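Local coordinates for protein lysyl-trna-dependent l-ysyl-phosphatidylgycerol synthase (Bacillus licheniformis, PDB 4V36) that transfers lysine from lysyl-tRNA to the membrane lipid phosphatidylglycerol, a lipid modification that contributes to bacterial resistance, at residues F54-G58 against Q59-V63; F283-S287 against Y288-F292. All coordinates share one frame; numbering follows the deposited sequence.

Interaction 1: residues F54-G58 against Q59-V63; sequences FAKVG and QRLVV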
ATOM      1  N   PHE A  54       7.457  -0.771  12.273  1.00 17.95           N
ATOM      2  CA  PHE A  54       6.967  -2.068  12.719  1.00 22.69           C
ATOM      3  C   PHE A  54       5.812  -1.964  13.706  1.00 18.70           C
ATOM      4  O   PHE A  54       5.486  -0.880  14.190  1.00 19.35           O
ATOM      5  CB  PHE A  54       8.107  -2.870  13.354  1.00 18.34           C
ATOM      6  CG  PHE A  54       8.634  -2.271  14.628  1.00 20.98           C
ATOM      7  CD1 PHE A  54       9.558  -1.238  14.594  1.00 24.57           C
ATOM      8  CD2 PHE A  54       8.209  -2.742  15.859  1.00 27.86           C
ATOM      9  CE1 PHE A  54      10.045  -0.685  15.764  1.00 28.23           C
ATOM     10  CE2 PHE A  54       8.692  -2.193  17.033  1.00 28.53           C
ATOM     11  CZ  PHE A  54       9.612  -1.162  16.985  1.00 25.21           C
ATOM     12  N   ALA A  55       5.202  -3.107  13.996  1.00 17.95           N
ATOM     13  CA  ALA A  55       4.156  -3.196  15.005  1.00 15.61           C
ATOM     14  C   ALA A  55       4.412  -4.403  15.898  1.00 19.37           C
ATOM     15  O   ALA A  55       4.950  -5.413  15.446  1.00 24.05           O
ATOM     16  CB  ALA A  55       2.787  -3.288  14.356  1.00 18.75           C
ATOM     17  N   LYS A  56       4.034  -4.292  17.165  1.00 30.48           N
ATOM     18  CA  LYS A  56       4.281  -5.355  18.130  1.00 29.51           C
ATOM     19  C   LYS A  56       3.044  -6.223  18.332  1.00 30.59           C
ATOM     20  O   LYS A  56       1.951  -5.714  18.578  1.00 34.83           O
ATOM     21  CB  LYS A  56       4.738  -4.765  19.466  1.00 34.12           C
ATOM     22  CG  LYS A  56       5.070  -5.800  20.530  1.00 41.07           C
ATOM     23  CD  LYS A  56       5.575  -5.132  21.802  1.00 42.94           C
ATOM     24  CE  LYS A  56       5.831  -6.151  22.900  1.00 46.94           C
ATOM     25  NZ  LYS A  56       4.587  -6.875  23.281  1.00 50.10           N
ATOM     26  N   VAL A  57       3.222  -7.535  18.208  1.00 31.39           N
ATOM     27  CA  VAL A  57       2.145  -8.488  18.449  1.00 31.17           C
ATOM     28  C   VAL A  57       2.619  -9.572  19.413  1.00 32.41           C
ATOM     29  O   VAL A  57       3.232 -10.558  19.001  1.00 32.45           O
ATOM     30  CB  VAL A  57       1.650  -9.145  17.144  1.00 30.87           C
ATOM     31  CG1 VAL A  57       0.499 -10.099  17.432  1.00 30.11           C
ATOM     32  CG2 VAL A  57       1.224  -8.084  16.141  1.00 25.58           C
ATOM     33  N   GLY A  58       2.338  -9.381  20.697  1.00 30.82           N
ATOM     34  CA  GLY A  58       2.800 -10.300  21.719  1.00 31.17           C
ATOM     35  C   GLY A  58       4.313 -10.285  21.811  1.00 30.91           C
ATOM     36  O   GLY A  58       4.917  -9.243  22.066  1.00 34.61           O
ATOM     37  N   GLN A  59       4.927 -11.442  21.596  1.00 23.82           N
ATOM     38  CA  GLN A  59       6.381 -11.543  21.600  1.00 26.96           C
ATOM     39  C   GLN A  59       6.924 -11.557  20.174  1.00 33.00           C
ATOM     40  O   GLN A  59       8.026 -12.043  19.926  1.00 34.33           O
ATOM     41  CB  GLN A  59       6.837 -12.798  22.350  1.00 32.51           C
ATOM     42  CG  GLN A  59       6.564 -12.775  23.849  1.00 42.99           C
ATOM     43  CD  GLN A  59       5.109 -13.043  24.190  1.00 51.35           C
ATOM     44  OE1 GLN A  59       4.440 -13.835  23.526  1.00 60.67           O
ATOM     45  NE2 GLN A  59       4.611 -12.378  25.225  1.00 53.78           N
ATOM     46  N   ARG A  60       6.143 -11.023  19.240  1.00 29.71           N
ATOM     47  CA  ARG A  60       6.533 -11.019  17.834  1.00 32.15           C
ATOM     48  C   ARG A  60       6.377  -9.638  17.200  1.00 34.57           C
ATOM     49  O   ARG A  60       5.332  -9.000  17.326  1.00 42.90           O
ATOM     50  CB  ARG A  60       5.714 -12.050  17.051  1.00 30.09           C
ATOM     51  CG  ARG A  60       5.815 -13.461  17.613  1.00 38.99           C
ATOM     52  CD  ARG A  60       5.056 -14.469  16.768  1.00 39.01           C
ATOM     53  NE  ARG A  60       5.016 -15.780  17.411  1.00 40.38           N
ATOM     54  CZ  ARG A  60       4.568 -16.886  16.827  1.00 51.76           C
ATOM     55  NH1 ARG A  60       4.124 -16.848  15.578  1.00 51.11           N
ATOM     56  NH2 ARG A  60       4.569 -18.033  17.492  1.00 59.28           N
ATOM     57  N   LEU A  61       7.427  -9.185  16.520  1.00 25.61           N
ATOM     58  CA  LEU A  61       7.418  -7.886  15.856  1.00 22.52           C
ATOM     59  C   LEU A  61       7.239  -8.039  14.348  1.00 23.38           C
ATOM     60  O   LEU A  61       7.944  -8.820  13.710  1.00 24.21           O
ATOM     61  CB  LEU A  61       8.712  -7.124  16.151  1.00 24.65           C
ATOM     62  CG  LEU A  61       9.087  -6.889  17.616  1.00 25.09           C
ATOM     63  CD1 LEU A  61      10.470  -6.266  17.714  1.00 30.72           C
ATOM     64  CD2 LEU A  61       8.059  -6.008  18.305  1.00 23.07           C
ATOM     65  N   VAL A  62       6.297  -7.292  13.781  1.00 24.55           N
ATOM     66  CA  VAL A  62       6.053  -7.339  12.343  1.00 19.30           C
ATOM     67  C   VAL A  62       6.508  -6.053  11.661  1.00 19.98           C
ATOM     68  O   VAL A  62       5.930  -4.989  11.876  1.00 18.47           O
ATOM     69  CB  VAL A  62       4.563  -7.574  12.026  1.00 20.45           C
ATOM     70  CG1 VAL A  62       4.360  -7.723  10.524  1.00 11.21           C
ATOM     71  CG2 VAL A  62       4.052  -8.803  12.760  1.00 17.34           C
ATOM     72  N   VAL A  63       7.545  -6.161  10.837  1.00 19.92           N
ATOM     73  CA  VAL A  63       8.073  -5.015  10.103  1.00 17.76           C
ATOM     74  C   VAL A  63       7.321  -4.816   8.790  1.00 20.59           C
ATOM     75  O   VAL A  63       7.050  -5.777   8.070  1.00 24.16           O
ATOM     76  CB  VAL A  63       9.578  -5.183   9.808  1.00 22.90           C
ATOM     77  CG1 VAL A  63      10.108  -4.005   9.004  1.00 16.49           C
ATOM     78  CG2 VAL A  63      10.358  -5.343  11.102  1.00 20.61           C
TER
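Phe54 and Leu61 lie side by side and point the same way on one face of a beta hairpin whose strands are joined by the two-residue turn Gly58-Gln59, type II' from Val57 to Arg60. Leu61 CD2 does the touching: it approaches the phenyl ring obliquely, 4.1 Å from Phe54 CE2, and also reaches the aliphatic start of Lys56, 3.7 Å from Lys56 CB. Phe54 CB rests 4.0 Å from Val63 CG2. Helix 74-87 packs against this face, with Phe81 against the Phe54 ring, Leu61 and Val63. Ala55, Val57, Arg60 and Val62 turn to the other face, where Leu329 of helix 319-330 meets Ala55 and Val62. Ala55 and Val62 exchange two backbone hydrogen bonds, as do Val57 and Arg60 next to the turn. Gly58 takes the positive-phi corner position (phi 65°). The Lys56 chain runs extended from CA to CE and bends only at its last torsion (chi4 -62°), which brings Lys56 NZ to Gly58 O in a hydrogen bond of 2.7 Å.

Interaction 2: residues F283-S287 against Y288-F292; sequences FNNVS and YMYSF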
ATOM      1  N   PHE A 283      -6.548 -18.409   1.581  1.00 34.13           N
ATOM      2  CA  PHE A 283      -7.857 -18.114   1.006  1.00 38.89           C
ATOM      3  C   PHE A 283      -8.706 -17.289   1.970  1.00 40.62           C
ATOM      4  O   PHE A 283      -9.576 -16.527   1.549  1.00 41.31           O
ATOM      5  CB  PHE A 283      -8.582 -19.405   0.621  1.00 34.39           C
ATOM      6  CG  PHE A 283      -8.051 -20.045  -0.632  1.00 38.12           C
ATOM      7  CD1 PHE A 283      -8.356 -19.517  -1.876  1.00 27.05           C
ATOM      8  CD2 PHE A 283      -7.250 -21.172  -0.567  1.00 34.06           C
ATOM      9  CE1 PHE A 283      -7.868 -20.100  -3.032  1.00 24.97           C
ATOM     10  CE2 PHE A 283      -6.760 -21.761  -1.718  1.00 31.35           C
ATOM     11  CZ  PHE A 283      -7.070 -21.225  -2.952  1.00 24.75           C
ATOM     12  N   ASN A 284      -8.448 -17.447   3.264  1.00 38.75           N
ATOM     13  CA  ASN A 284      -9.061 -16.595   4.276  1.00 44.42           C
ATOM     14  C   ASN A 284      -8.531 -15.173   4.166  1.00 47.51           C
ATOM     15  O   ASN A 284      -9.248 -14.203   4.414  1.00 44.40           O
ATOM     16  CB  ASN A 284      -8.792 -17.144   5.680  1.00 35.83           C
ATOM     17  CG  ASN A 284      -9.307 -16.227   6.776  1.00 33.83           C
ATOM     18  OD1 ASN A 284      -8.607 -15.318   7.221  1.00 38.94           O
ATOM     19  ND2 ASN A 284     -10.536 -16.467   7.219  1.00 28.66           N
ATOM     20  N   ASN A 285      -7.264 -15.069   3.782  1.00 54.27           N
ATOM     21  CA  ASN A 285      -6.551 -13.800   3.766  1.00 52.19           C
ATOM     22  C   ASN A 285      -6.914 -12.900   2.584  1.00 58.82           C
ATOM     23  O   ASN A 285      -6.820 -11.676   2.686  1.00 55.88           O
ATOM     24  CB  ASN A 285      -5.043 -14.068   3.774  1.00 51.12           C
ATOM     25  CG  ASN A 285      -4.226 -12.822   3.520  1.00 58.35           C
ATOM     26  OD1 ASN A 285      -3.926 -12.490   2.374  1.00 63.48           O
ATOM     27  ND2 ASN A 285      -3.861 -12.122   4.588  1.00 56.64           N
ATOM     28  N   VAL A 286      -7.331 -13.503   1.473  1.00 65.31           N
ATOM     29  CA  VAL A 286      -7.626 -12.752   0.251  1.00 73.29           C
ATOM     30  C   VAL A 286      -8.686 -11.674   0.486  1.00 72.98           C
ATOM     31  O   VAL A 286      -9.846 -11.831   0.101  1.00 70.92           O
ATOM     32  CB  VAL A 286      -8.098 -13.681  -0.887  1.00 79.52           C
ATOM     33  CG1 VAL A 286      -8.081 -12.940  -2.219  1.00 84.41           C
ATOM     34  CG2 VAL A 286      -7.216 -14.913  -0.966  1.00 76.35           C
ATOM     35  N   SER A 287      -8.262 -10.583   1.122  1.00 75.11           N
ATOM     36  CA  SER A 287      -9.134  -9.466   1.470  1.00 67.35           C
ATOM     37  C   SER A 287      -8.330  -8.344   2.115  1.00 62.13           C
ATOM     38  O   SER A 287      -8.613  -7.163   1.913  1.00 67.36           O
ATOM     39  CB  SER A 287     -10.246  -9.912   2.425  1.00 63.49           C
ATOM     40  OG  SER A 287     -10.953  -8.797   2.941  1.00 54.83           O
ATOM     41  N   TYR A 288      -7.322  -8.729   2.890  1.00 51.67           N
ATOM     42  CA  TYR A 288      -6.570  -7.790   3.713  1.00 43.09           C
ATOM     43  C   TYR A 288      -5.284  -7.314   3.043  1.00 54.52           C
ATOM     44  O   TYR A 288      -4.661  -6.355   3.498  1.00 61.91           O
ATOM     45  CB  TYR A 288      -6.234  -8.429   5.066  1.00 44.82           C
ATOM     46  CG  TYR A 288      -7.436  -8.696   5.947  1.00 48.79           C
ATOM     47  CD1 TYR A 288      -8.289  -9.764   5.690  1.00 54.83           C
ATOM     48  CD2 TYR A 288      -7.710  -7.888   7.043  1.00 41.66           C
ATOM     49  CE1 TYR A 288      -9.385 -10.011   6.493  1.00 48.26           C
ATOM     50  CE2 TYR A 288      -8.805  -8.130   7.853  1.00 36.46           C
ATOM     51  CZ  TYR A 288      -9.637  -9.192   7.572  1.00 47.87           C
ATOM     52  OH  TYR A 288     -10.727  -9.435   8.375  1.00 62.10           O
ATOM     53  N   MET A 289      -4.885  -7.984   1.968  1.00 57.15           N
ATOM     54  CA  MET A 289      -3.602  -7.689   1.340  1.00 52.97           C
ATOM     55  C   MET A 289      -3.739  -7.094  -0.059  1.00 53.78           C
ATOM     56  O   MET A 289      -2.780  -6.544  -0.601  1.00 50.82           O
ATOM     57  CB  MET A 289      -2.745  -8.952   1.274  1.00 48.69           C
ATOM     58  CG  MET A 289      -2.526  -9.632   2.613  1.00 42.65           C
ATOM     59  SD  MET A 289      -1.094 -10.729   2.596  1.00 81.22           S
ATOM     60  CE  MET A 289      -1.255 -11.485   0.980  1.00 61.49           C
ATOM     61  N   TYR A 290      -4.927  -7.202  -0.643  1.00 55.57           N
ATOM     62  CA  TYR A 290      -5.133  -6.754  -2.014  1.00 51.13           C
ATOM     63  C   TYR A 290      -6.151  -5.620  -2.090  1.00 53.00           C
ATOM     64  O   TYR A 290      -7.354  -5.836  -1.945  1.00 48.32           O
ATOM     65  CB  TYR A 290      -5.570  -7.929  -2.885  1.00 32.74           C
ATOM     66  CG  TYR A 290      -4.753  -9.176  -2.639  1.00 32.45           C
ATOM     67  CD1 TYR A 290      -3.409  -9.226  -2.983  1.00 37.35           C
ATOM     68  CD2 TYR A 290      -5.322 -10.301  -2.058  1.00 33.43           C
ATOM     69  CE1 TYR A 290      -2.654 -10.361  -2.757  1.00 50.18           C
ATOM     70  CE2 TYR A 290      -4.577 -11.444  -1.829  1.00 47.16           C
ATOM     71  CZ  TYR A 290      -3.243 -11.468  -2.181  1.00 52.18           C
ATOM     72  OH  TYR A 290      -2.495 -12.601  -1.955  1.00 51.52           O
ATOM     73  N   SER A 291      -5.652  -4.411  -2.327  1.00 56.82           N
ATOM     74  CA  SER A 291      -6.490  -3.217  -2.344  1.00 62.73           C
ATOM     75  C   SER A 291      -7.334  -3.112  -3.612  1.00 58.75           C
ATOM     76  O   SER A 291      -7.092  -3.821  -4.591  1.00 51.58           O
ATOM     77  CB  SER A 291      -5.624  -1.964  -2.191  1.00 62.11           C
ATOM     78  OG  SER A 291      -4.599  -1.933  -3.169  1.00 62.05           O
ATOM     79  N   PHE A 292      -8.325  -2.223  -3.570  1.00 54.56           N
ATOM     80  CA  PHE A 292      -9.226  -1.960  -4.693  1.00 54.32           C
ATOM     81  C   PHE A 292      -9.999  -3.205  -5.116  1.00 60.94           C
ATOM     82  O   PHE A 292     -11.195  -3.321  -4.848  1.00 70.95           O
ATOM     83  CB  PHE A 292      -8.447  -1.391  -5.882  1.00 51.18           C
ATOM     84  CG  PHE A 292      -7.411  -0.380  -5.491  1.00 47.88           C
ATOM     85  CD1 PHE A 292      -7.779   0.806  -4.878  1.00 41.85           C
ATOM     86  CD2 PHE A 292      -6.068  -0.616  -5.731  1.00 50.81           C
ATOM     87  CE1 PHE A 292      -6.827   1.736  -4.510  1.00 41.28           C
ATOM     88  CE2 PHE A 292      -5.113   0.312  -5.368  1.00 49.84           C
ATOM     89  CZ  PHE A 292      -5.493   1.488  -4.756  1.00 47.05           C
TER
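The Tyr290 ring has Val286 CA at its edge, in the ring plane, while one of its faces carries CB of the preceding residue, Met289, 4.1 Å above the ring centre. Val286 CG1 approaches obliquely at the CD2-CE2 side, displaced from the ring plane away from Met289 CB, 3.8 Å from Tyr290 CD2 and equally near CE2; CG1 lies anti to the Val286 backbone N (chi1 -167°), and the two side chains cross at a slant. The phenol end is held elsewhere, Tyr290 OH being hydrogen-bonded to Leu115 O of strand 111-122. The Tyr288 ring, in turn, has Asn285 O at its edge, near its plane, and Ser287 CB approaches it obliquely, 3.8 Å from Tyr288 CD1.

These contacts belong to the C-terminal end of helix 276-285, where Val286 is the first residue to depart from helical geometry and the chain coils into the loop that leads to helix 296-300. A backbone hydrogen bond from Tyr288 N to Asn285 O (3.0 Å, 169° at the hydrogen) spans the bend, although the position of that oxygen is less certain. The side chains of Asn285 and Met289 cross at about a right angle, with Asn285 CG 3.7 Å from Met289 CG. Met289 bends at its last torsion (chi3 -40°), which curls the methyl back beside the Asn285 amide, and the residue also packs on Met260 of strand 255-261 and Met323 of helix 319-330.

Lysine amide is bound close by, about 7 Å from the side chain of Ser287. Lys179, one of the residues lining that ligand pocket, makes a cation-pi contact with the ring of Tyr288.

From the N terminus, interaction 1 comes first: strand 50-57 turns directly into strand 60-69, closing a hairpin near one margin of the mixed sheet, between strands 41-44 and 91-97. More than two hundred residues later, interaction 2 closes a short bend where helix 276-285 gives way to the loop before helix 296-300. The two are in series, neither nested nor crossed, and do not touch: their centres are 20 Å apart and their nearest atoms about 10 Å. Helix 319-330 is common to both, meeting 54-63 through Val321, Leu325 and Leu329 and 288-292 through Met323, Thr327 and Ile330. It thereby links the hairpin to the loop beside the lysine amide pocket.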